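Local coordinates for probable transcriptional regulator (Rhodococcus jostii, PDB 3ON2), which probably acts as a DNA-binding transcription factor of the TetR family, though the genes it controls and the signals it answers are not established, at residues L63-S66 against G67-L71; T72-L75 against E76-V79; L13-V16 against L17-R20; R54-Q57 against A58-A62. All coordinates share one frame; numbering follows the deposited sequence.

Contact 1: residues L63-S66 against G67-L71; sequences LAES and GFLRL
Four successive i to i+4 amide bonds, from Gly67 N to Leu63 O at 2.8 Å through to Arg70 N on Ser66 O, carry residues 63-66 into 67-71 as one unbroken stretch of the long helix 56-81. On this backbone the side-chain chemistry is concentrated between Ser66 and Arg70, one turn apart. The serine hydroxyl stands anti to its own backbone nitrogen (chi1 175°), and there Arg70 NE meets Ser66 OG at 3.2 Å near the edge of the guanidinium, with the oxygen tilted 20° from its plane. Arg70 NH2 adds only a weak bond to the same hydroxyl. A bend at chi3 (-88°) folds the arginine back over the turn, so that its NE also lies 3.3 Å from Ser66 O. That carbonyl oxygen is therefore gripped twice, by Arg70 N and Arg70 NE, which approach from opposite faces of its plane, NE well above it and away from any lone-pair direction. Beyond the turn, Arg70 NH2 makes a salt bridge to Glu22 of helix 13-28. On another side of the helix, Phe68 CD2 rests 3.3 Å from Ala64 O, in an oblique approach, and the ring belongs to a pocket occupied by a polyether, probably from the crystallisation liquor, though such molecules often mark pockets. Leu69 CG packs at 3.3 Å on Glu65 O. Serine and carbonyl together thus hold the arginine head at its NE side, and they probably help orient the guanidinium for its charged partner Glu22.

Contact 2: residues T72-L75 against E76-V79; sequences TAAL and ERAV
Thr72 and Glu76 meet one helical turn apart: the methyl CG2 of the threonine lies 3.5 Å from Glu76 OE1, the two side chains crossing at a slant. The glutamate gets there by setting CG opposite its own carbonyl carbon (chi1 -68°) and running extended from that point, which brings Glu76 CG to 3.3 Å from Thr72 O. Thr72 turns its hydroxyl elsewhere, to Ser131 of helix 122-144. The tight part of the contact is the backbone and the buried flank. Glu76 N donates to Thr72 O at 2.9 Å, with an N-H...O angle of 169°, and three further i to i+4 bonds follow, ending with Val79 N on Leu75 O. On this flank Ala78 CB sits 3.4 Å from Leu75 O, and Leu75 and Ala78 are buried, covered by Leu93 and Ala96 of helix 86-103. The solvent side is looser. Here a water bridges the turn, donating to Ala73 O at 3.0 Å and to Glu76 OE2, so the carbonyl serves Arg77 N and the water together. Arg77, modelled in two conformations and touching a crystal neighbour, curls back in the one described, laying a face of its guanidinium over Ala73 O and Ala74; Ala73 CB is 3.8 Å from Arg77 NH2. One wet flank and one apolar flank, with Leu75 lining the polyether pocket, make this an amphipathic helix, consistent with the part of helix 56-81 that enters the all-helical C-terminal, probably ligand-binding, domain of a TetR-type regulator.

Contact 3: residues L13-V16 against L17-R20; sequences LRRV and LLAR
Leu13 and Leu17 pair on the first helix of the TetR-type DNA-binding region, helix 13-28, at whose start residues 13-20 form two turns. Their side chains lie next to each other and point the same way, with Leu13 CD2 3.7 Å from Leu17 CD1. The backbone below is regular: Leu17 N reaches Leu13 O at 2.8 Å, and Leu18, Ala19 and Arg20 repeat the i to i+4 bond on Arg14, Arg15 and Val16. One residue on, Arg14 crosses Leu18 at a slant. With CG opposite the backbone nitrogen (chi1 -178°) and the chain straight as far as NE, the arginine carries a guanidinium face to the leucine methyl, Leu18 CD1 lying 3.4 Å from Arg14 NH1 and displaced toward the rim of the group. The contact is apolar carbon against a flat cation. In this family the first helix packs against the helix-turn-helix, here predicted at residues 34-53, and against the long helix that follows it; accordingly Leu17 touches Leu38 of helix 35-41, while Leu18 reaches Leu59 and Ala62 of helix 56-81. Val16 and Arg20 also run alongside one another, but the valine methyl comes in at an edge of the guanidinium, in its plane, with Val16 CG1 3.8 Å from Arg20 NE. The chain of Arg20 is extended, and its side chain goes on to touch Leu38 and Glu41 of helix 35-41. Ala19, at the exposed surface, sets its CB 3.6 Å from Arg15 O.

Contact 4: residues R54-Q57 against A58-A62; sequences RDRQ and ALLDA
Asp55 caps the start of helix 56-81: its OD1 accepts from Ala58 N at 2.9 Å, met nearly end-on to the carboxylate C-O bond. The aspartate can do so because CG is placed between its backbone nitrogen and carbonyl carbon (chi1 51°), turning the carboxylate toward the first turn. Its carbonyl then begins the helical pattern, Leu59 N lying 3.3 Å from Asp55 O, with only a weak bond from Ala58 N to the same oxygen. One turn on, Gln57 bends at chi2 and brings NE2 to Asp61 OD1 at 2.8 Å, a nearly straight bond of 164°. The carboxylate oxygen lies in the amide plane, whereas the amide nitrogen sits above the carboxylate plane, the two planes being 51° apart. Further out, Asn114 also donates to Asp61 OD1, so two amide groups hold that oxygen. Arg56, extended, turns a face of its guanidinium to Leu60 CD1, which lies toward the rim of the group, 4.1 Å from Arg56 NH2. Its NE is hydrogen-bonded to Leu33 O and makes a long, weak ion pair with a sulfate, probably from the crystallisation liquor. This N-terminal end of helix 56-81 rests on helix 13-28, with Phe53 of the preceding loop touching Leu59 and Ala62, while Asn114 ties it to helix 105-115.

Overall arrangement
Contacts 4, 1 and 2 follow one another without a break along helix 56-81. The centre of contact 1 is about 13 Å from those of contacts 4 and 2, which are about 26 Å apart on opposite sides of the chain's centre. Contact 3, on helix 13-28, lies beside contacts 4 and 1: Leu18 CD2 meets Ala62 CB of contact 4 at 3.8 Å and Leu63 CG of contact 1 at 3.7 Å. Its nearest atoms are about 12 Å from contact 2. The long helix therefore links the predicted DNA-binding region to the polyether pocket, where Phe68 and Leu71 of contact 1 and Leu75 of contact 2 take part.

Contact 1: residues L63-S66 against G67-L71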
loop_
_atom_site.group_PDB
_atom_site.type_symbol
_atom_site.label_atom_id
_atom_site.label_comp_id
_atom_site.label_asym_id
_atom_site.label_seq_id
_atom_site.Cartn_x
_atom_site.Cartn_y
_atom_site.Cartn_z
ATOM N N LEU A 63 6.446 5.562 -9.201
ATOM C CA LEU A 63 6.679 4.683 -8.046
ATOM C C LEU A 63 5.503 4.676 -7.082
ATOM O O LEU A 63 5.033 3.615 -6.642
ATOM C CB LEU A 63 7.916 5.156 -7.279
ATOM C CG LEU A 63 9.261 4.721 -7.848
ATOM C CD1 LEU A 63 10.409 5.530 -7.203
ATOM C CD2 LEU A 63 9.448 3.222 -7.607
ATOM N N ALA A 64 5.004 5.875 -6.792
ATOM C CA ALA A 64 3.849 6.047 -5.905
ATOM C C ALA A 64 2.603 5.375 -6.497
ATOM O O ALA A 64 1.887 4.656 -5.796
ATOM C CB ALA A 64 3.601 7.530 -5.658
ATOM N N GLU A 65 2.332 5.617 -7.776
ATOM C CA GLU A 65 1.181 4.986 -8.455
ATOM C C GLU A 65 1.282 3.458 -8.436
ATOM O O GLU A 65 0.330 2.764 -8.077
ATOM C CB GLU A 65 1.064 5.489 -9.902
ATOM C CG GLU A 65 -0.279 5.133 -10.556
ATOM C CD GLU A 65 -0.210 5.128 -12.072
ATOM O OE1 GLU A 65 0.915 5.099 -12.636
ATOM O OE2 GLU A 65 -1.288 5.136 -12.698
ATOM N N SER A 66 2.457 2.955 -8.795
ATOM C CA SER A 66 2.738 1.531 -8.771
ATOM C C SER A 66 2.566 0.918 -7.370
ATOM O O SER A 66 2.091 -0.227 -7.240
ATOM C CB SER A 66 4.168 1.289 -9.241
ATOM O OG SER A 66 4.477 -0.083 -9.113
ATOM N N GLY A 67 2.983 1.660 -6.347
ATOM C CA GLY A 67 2.803 1.241 -4.963
ATOM C C GLY A 67 1.345 1.039 -4.574
ATOM O O GLY A 67 0.984 0.031 -3.976
ATOM N N PHE A 68 0.498 2.000 -4.912
ATOM C CA PHE A 68 -0.921 1.857 -4.651
ATOM C C PHE A 68 -1.531 0.725 -5.446
ATOM O O PHE A 68 -2.299 -0.067 -4.899
ATOM C CB PHE A 68 -1.678 3.165 -4.889
ATOM C CG PHE A 68 -1.536 4.141 -3.773
ATOM C CD1 PHE A 68 -2.124 3.888 -2.525
ATOM C CD2 PHE A 68 -0.796 5.305 -3.960
ATOM C CE1 PHE A 68 -1.991 4.786 -1.496
ATOM C CE2 PHE A 68 -0.638 6.217 -2.939
ATOM C CZ PHE A 68 -1.239 5.971 -1.706
ATOM N N LEU A 69 -1.176 0.622 -6.729
ATOM C CA LEU A 69 -1.713 -0.469 -7.568
ATOM C C LEU A 69 -1.404 -1.829 -6.944
ATOM O O LEU A 69 -2.280 -2.723 -6.858
ATOM C CB LEU A 69 -1.151 -0.373 -8.993
ATOM C CG LEU A 69 -1.742 0.793 -9.793
ATOM C CD1 LEU A 69 -1.065 0.893 -11.157
ATOM C CD2 LEU A 69 -3.256 0.667 -9.966
ATOM N N ARG A 70 -0.174 -1.974 -6.468
ATOM C CA ARG A 70 0.280 -3.207 -5.826
ATOM C C ARG A 70 -0.362 -3.444 -4.466
ATOM O O ARG A 70 -0.636 -4.598 -4.105
ATOM C CB ARG A 70 1.808 -3.239 -5.725
ATOM C CG ARG A 70 2.469 -3.438 -7.087
ATOM C CD ARG A 70 3.947 -3.613 -6.901
ATOM N NE ARG A 70 4.592 -2.327 -6.899
ATOM C CZ ARG A 70 5.731 -2.069 -6.268
ATOM N NH1 ARG A 70 6.327 -3.011 -5.524
ATOM N NH2 ARG A 70 6.249 -0.853 -6.356
ATOM N N LEU A 71 -0.606 -2.370 -3.717
ATOM C CA LEU A 71 -1.312 -2.502 -2.439
ATOM C C LEU A 71 -2.748 -2.970 -2.668
ATOM O O LEU A 71 -3.235 -3.866 -1.966
ATOM C CB LEU A 71 -1.305 -1.181 -1.644
ATOM C CG LEU A 71 -2.199 -1.116 -0.386
ATOM C CD1 LEU A 71 -1.838 -2.207 0.684
ATOM C CD2 LEU A 71 -2.117 0.280 0.222
#

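Contact 2: residues T72-L75 against E76-V79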
loop_
_atom_site.group_PDB
_atom_site.type_symbol
_atom_site.label_atom_id
_atom_site.label_comp_id
_atom_site.label_asym_id
_atom_site.label_seq_id
_atom_site.Cartn_x
_atom_site.Cartn_y
_atom_site.Cartn_z
ATOM N N THR A 72 -3.425 -2.362 -3.643
ATOM C CA THR A 72 -4.765 -2.822 -4.005
ATOM C C THR A 72 -4.753 -4.309 -4.421
ATOM O O THR A 72 -5.569 -5.098 -3.952
ATOM C CB THR A 72 -5.391 -1.949 -5.124
ATOM O OG1 THR A 72 -5.510 -0.602 -4.661
ATOM C CG2 THR A 72 -6.787 -2.478 -5.518
ATOM N N ALA A 73 -3.820 -4.685 -5.294
ATOM C CA ALA A 73 -3.644 -6.075 -5.692
ATOM C C ALA A 73 -3.498 -7.017 -4.473
ATOM O O ALA A 73 -4.167 -8.048 -4.409
ATOM C CB ALA A 73 -2.431 -6.212 -6.660
ATOM N N ALA A 74 -2.681 -6.629 -3.491
ATOM C CA ALA A 74 -2.455 -7.414 -2.282
ATOM C C ALA A 74 -3.706 -7.561 -1.421
ATOM O O ALA A 74 -3.986 -8.648 -0.889
ATOM C CB ALA A 74 -1.314 -6.789 -1.444
ATOM N N LEU A 75 -4.456 -6.479 -1.272
ATOM C CA LEU A 75 -5.727 -6.554 -0.528
ATOM C C LEU A 75 -6.738 -7.473 -1.256
ATOM O O LEU A 75 -7.408 -8.293 -0.633
ATOM C CB LEU A 75 -6.306 -5.144 -0.314
ATOM C CG LEU A 75 -5.442 -4.179 0.479
ATOM C CD1 LEU A 75 -6.059 -2.753 0.526
ATOM C CD2 LEU A 75 -5.159 -4.746 1.905
ATOM N N GLU A 76 -6.846 -7.334 -2.573
ATOM C CA GLU A 76 -7.771 -8.204 -3.356
ATOM C C GLU A 76 -7.408 -9.698 -3.244
ATOM O O GLU A 76 -8.295 -10.559 -3.130
ATOM C CB GLU A 76 -7.788 -7.802 -4.825
ATOM C CG GLU A 76 -8.408 -6.440 -5.118
ATOM C CD GLU A 76 -8.127 -5.983 -6.552
ATOM O OE1 GLU A 76 -8.746 -4.988 -6.987
ATOM O OE2 GLU A 76 -7.289 -6.620 -7.255
ATOM N N ARG A 77 -6.118 -10.011 -3.274
ATOM C CA ARG A 77 -5.679 -11.392 -3.055
ATOM C C ARG A 77 -6.009 -11.897 -1.650
ATOM O O ARG A 77 -6.408 -13.057 -1.460
ATOM C CB ARG A 77 -4.184 -11.529 -3.344
ATOM C CG ARG A 77 -3.854 -11.340 -4.809
ATOM C CD ARG A 77 -2.436 -11.798 -5.101
ATOM N NE ARG A 77 -1.463 -11.028 -4.331
ATOM C CZ ARG A 77 -0.774 -10.006 -4.822
ATOM N NH1 ARG A 77 0.088 -9.353 -4.052
ATOM N NH2 ARG A 77 -0.927 -9.660 -6.100
ATOM N N ALA A 78 -5.851 -11.025 -0.666
ATOM C CA ALA A 78 -6.178 -11.388 0.696
ATOM C C ALA A 78 -7.651 -11.773 0.797
ATOM O O ALA A 78 -7.994 -12.758 1.446
ATOM C CB ALA A 78 -5.851 -10.241 1.647
ATOM N N VAL A 79 -8.514 -10.972 0.182
ATOM C CA VAL A 79 -9.952 -11.275 0.134
ATOM C C VAL A 79 -10.231 -12.628 -0.579
ATOM O O VAL A 79 -10.907 -13.497 -0.034
ATOM C CB VAL A 79 -10.754 -10.074 -0.463
ATOM C CG1 VAL A 79 -12.213 -10.450 -0.763
ATOM C CG2 VAL A 79 -10.684 -8.889 0.510
HETATM O O HOH W 1 -5.212 -8.881 -7.057
#

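Contact 3: residues L13-V16 against L17-R20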
loop_
_atom_site.group_PDB
_atom_site.type_symbol
_atom_site.label_atom_id
_atom_site.label_comp_id
_atom_site.label_asym_id
_atom_site.label_seq_id
_atom_site.Cartn_x
_atom_site.Cartn_y
_atom_site.Cartn_z
ATOM N N LEU A 13 12.769 0.627 -20.658
ATOM C CA LEU A 13 13.449 1.558 -19.751
ATOM C C LEU A 13 12.578 1.900 -18.534
ATOM O O LEU A 13 13.061 1.966 -17.411
ATOM C CB LEU A 13 13.807 2.850 -20.472
ATOM C CG LEU A 13 15.274 3.096 -20.708
ATOM C CD1 LEU A 13 15.441 4.466 -21.379
ATOM C CD2 LEU A 13 16.022 3.011 -19.362
ATOM N N ARG A 14 11.285 2.104 -18.769
ATOM C CA ARG A 14 10.374 2.429 -17.688
ATOM C C ARG A 14 10.399 1.354 -16.606
ATOM O O ARG A 14 10.555 1.650 -15.421
ATOM C CB ARG A 14 8.950 2.565 -18.225
ATOM C CG ARG A 14 7.960 2.960 -17.154
ATOM C CD ARG A 14 6.537 2.967 -17.683
ATOM N NE ARG A 14 5.751 3.769 -16.773
ATOM C CZ ARG A 14 5.093 3.308 -15.718
ATOM N NH1 ARG A 14 5.051 2.008 -15.453
ATOM N NH2 ARG A 14 4.440 4.166 -14.953
ATOM N N ARG A 15 10.226 0.101 -17.010
ATOM C CA ARG A 15 10.168 -0.985 -16.035
ATOM C C ARG A 15 11.508 -1.176 -15.332
ATOM O O ARG A 15 11.554 -1.321 -14.115
ATOM C CB ARG A 15 9.748 -2.293 -16.689
ATOM C CG ARG A 15 9.907 -3.495 -15.753
ATOM C CD ARG A 15 8.879 -3.476 -14.638
ATOM N NE ARG A 15 9.359 -2.844 -13.409
ATOM C CZ ARG A 15 8.599 -2.067 -12.655
ATOM N NH1 ARG A 15 7.339 -1.799 -13.019
ATOM N NH2 ARG A 15 9.093 -1.551 -11.545
ATOM N N VAL A 16 12.593 -1.155 -16.106
ATOM C CA VAL A 16 13.931 -1.389 -15.550
ATOM C C VAL A 16 14.250 -0.291 -14.533
ATOM O O VAL A 16 14.702 -0.570 -13.438
ATOM C CB VAL A 16 15.021 -1.379 -16.672
ATOM C CG1 VAL A 16 16.418 -1.500 -16.074
ATOM C CG2 VAL A 16 14.788 -2.494 -17.660
ATOM N N LEU A 17 14.009 0.962 -14.923
ATOM C CA LEU A 17 14.280 2.098 -14.022
ATOM C C LEU A 17 13.436 2.070 -12.770
ATOM O O LEU A 17 13.940 2.374 -11.705
ATOM C CB LEU A 17 14.139 3.443 -14.725
ATOM C CG LEU A 17 15.304 3.736 -15.679
ATOM C CD1 LEU A 17 15.065 5.051 -16.388
ATOM C CD2 LEU A 17 16.617 3.808 -14.915
ATOM N N LEU A 18 12.168 1.689 -12.893
ATOM C CA LEU A 18 11.306 1.596 -11.719
ATOM C C LEU A 18 11.760 0.498 -10.755
ATOM O O LEU A 18 11.697 0.688 -9.542
ATOM C CB LEU A 18 9.836 1.379 -12.101
ATOM C CG LEU A 18 8.970 2.564 -12.515
ATOM C CD1 LEU A 18 7.649 2.131 -13.217
ATOM C CD2 LEU A 18 8.678 3.436 -11.287
ATOM N N ALA A 19 12.199 -0.642 -11.277
ATOM C CA ALA A 19 12.690 -1.719 -10.393
ATOM C C ALA A 19 13.984 -1.310 -9.636
ATOM O O ALA A 19 14.137 -1.545 -8.429
ATOM C CB ALA A 19 12.926 -2.994 -11.184
ATOM N N ARG A 20 14.911 -0.698 -10.360
ATOM C CA ARG A 20 16.124 -0.136 -9.754
ATOM C C ARG A 20 15.820 0.972 -8.730
ATOM O O ARG A 20 16.406 0.985 -7.637
ATOM C CB ARG A 20 17.031 0.420 -10.853
ATOM C CG ARG A 20 17.864 -0.618 -11.561
ATOM C CD ARG A 20 18.582 -0.023 -12.754
ATOM N NE ARG A 20 19.273 -1.043 -13.551
ATOM C CZ ARG A 20 20.530 -1.434 -13.345
ATOM N NH1 ARG A 20 21.241 -0.897 -12.357
ATOM N NH2 ARG A 20 21.069 -2.370 -14.122
#

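Contact 4: residues R54-Q57 against A58-A62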
loop_
_atom_site.group_PDB
_atom_site.type_symbol
_atom_site.label_atom_id
_atom_site.label_comp_id
_atom_site.label_asym_id
_atom_site.label_seq_id
_atom_site.Cartn_x
_atom_site.Cartn_y
_atom_site.Cartn_z
ATOM N N ARG A 54 10.427 12.038 -17.851
ATOM C CA ARG A 54 10.672 13.443 -18.209
ATOM C C ARG A 54 11.548 14.124 -17.153
ATOM O O ARG A 54 12.391 14.950 -17.483
ATOM C CB ARG A 54 9.316 14.165 -18.302
ATOM C CG ARG A 54 9.347 15.653 -18.578
ATOM C CD ARG A 54 9.088 15.987 -20.045
ATOM N NE ARG A 54 7.897 15.333 -20.596
ATOM C CZ ARG A 54 6.773 15.958 -20.964
ATOM N NH1 ARG A 54 5.773 15.253 -21.472
ATOM N NH2 ARG A 54 6.648 17.280 -20.836
ATOM N N ASP A 55 11.325 13.789 -15.883
ATOM C CA ASP A 55 12.082 14.367 -14.769
ATOM C C ASP A 55 11.905 13.493 -13.533
ATOM O O ASP A 55 11.163 12.499 -13.561
ATOM C CB ASP A 55 11.618 15.807 -14.479
ATOM C CG ASP A 55 10.081 15.927 -14.306
ATOM O OD1 ASP A 55 9.411 15.007 -13.776
ATOM O OD2 ASP A 55 9.526 16.977 -14.700
ATOM N N ARG A 56 12.592 13.861 -12.461
ATOM C CA ARG A 56 12.544 13.124 -11.217
ATOM C C ARG A 56 11.120 12.969 -10.723
ATOM O O ARG A 56 10.746 11.896 -10.248
ATOM C CB ARG A 56 13.369 13.841 -10.129
ATOM C CG ARG A 56 13.445 13.063 -8.801
ATOM C CD ARG A 56 14.580 13.601 -7.910
ATOM N NE ARG A 56 14.822 12.684 -6.804
ATOM C CZ ARG A 56 14.450 12.911 -5.547
ATOM N NH1 ARG A 56 14.685 12.011 -4.604
ATOM N NH2 ARG A 56 13.845 14.042 -5.230
ATOM N N GLN A 57 10.343 14.049 -10.775
ATOM C CA GLN A 57 8.962 13.978 -10.292
ATOM C C GLN A 57 8.127 12.933 -11.049
ATOM O O GLN A 57 7.304 12.280 -10.446
ATOM C CB GLN A 57 8.268 15.349 -10.302
ATOM C CG GLN A 57 6.940 15.355 -9.551
ATOM C CD GLN A 57 7.134 15.083 -8.075
ATOM O OE1 GLN A 57 7.970 15.709 -7.448
ATOM N NE2 GLN A 57 6.375 14.134 -7.517
ATOM N N ALA A 58 8.358 12.765 -12.355
ATOM C CA ALA A 58 7.623 11.749 -13.109
ATOM C C ALA A 58 7.990 10.342 -12.597
ATOM O O ALA A 58 7.132 9.479 -12.461
ATOM C CB ALA A 58 7.892 11.882 -14.599
ATOM N N LEU A 59 9.266 10.130 -12.292
ATOM C CA LEU A 59 9.696 8.881 -11.654
ATOM C C LEU A 59 9.007 8.611 -10.293
ATOM O O LEU A 59 8.505 7.481 -10.028
ATOM C CB LEU A 59 11.221 8.868 -11.477
ATOM C CG LEU A 59 11.764 7.649 -10.723
ATOM C CD1 LEU A 59 11.531 6.388 -11.547
ATOM C CD2 LEU A 59 13.258 7.846 -10.445
ATOM N N LEU A 60 8.969 9.635 -9.439
ATOM C CA LEU A 60 8.390 9.465 -8.094
ATOM C C LEU A 60 6.890 9.201 -8.168
ATOM O O LEU A 60 6.367 8.373 -7.404
ATOM C CB LEU A 60 8.660 10.667 -7.187
ATOM C CG LEU A 60 10.105 11.071 -6.958
ATOM C CD1 LEU A 60 10.185 12.381 -6.197
ATOM C CD2 LEU A 60 10.857 9.938 -6.216
ATOM N N ASP A 61 6.212 9.917 -9.077
ATOM C CA ASP A 61 4.778 9.736 -9.309
ATOM C C ASP A 61 4.505 8.292 -9.774
ATOM O O ASP A 61 3.535 7.678 -9.333
ATOM C CB ASP A 61 4.264 10.722 -10.370
ATOM C CG ASP A 61 4.201 12.189 -9.872
ATOM O OD1 ASP A 61 4.413 12.464 -8.657
ATOM O OD2 ASP A 61 3.905 13.075 -10.719
ATOM N N ALA A 62 5.357 7.778 -10.669
ATOM C CA ALA A 62 5.259 6.403 -11.173
ATOM C C ALA A 62 5.457 5.358 -10.073
ATOM O O ALA A 62 4.705 4.391 -10.020
ATOM C CB ALA A 62 6.239 6.161 -12.331
#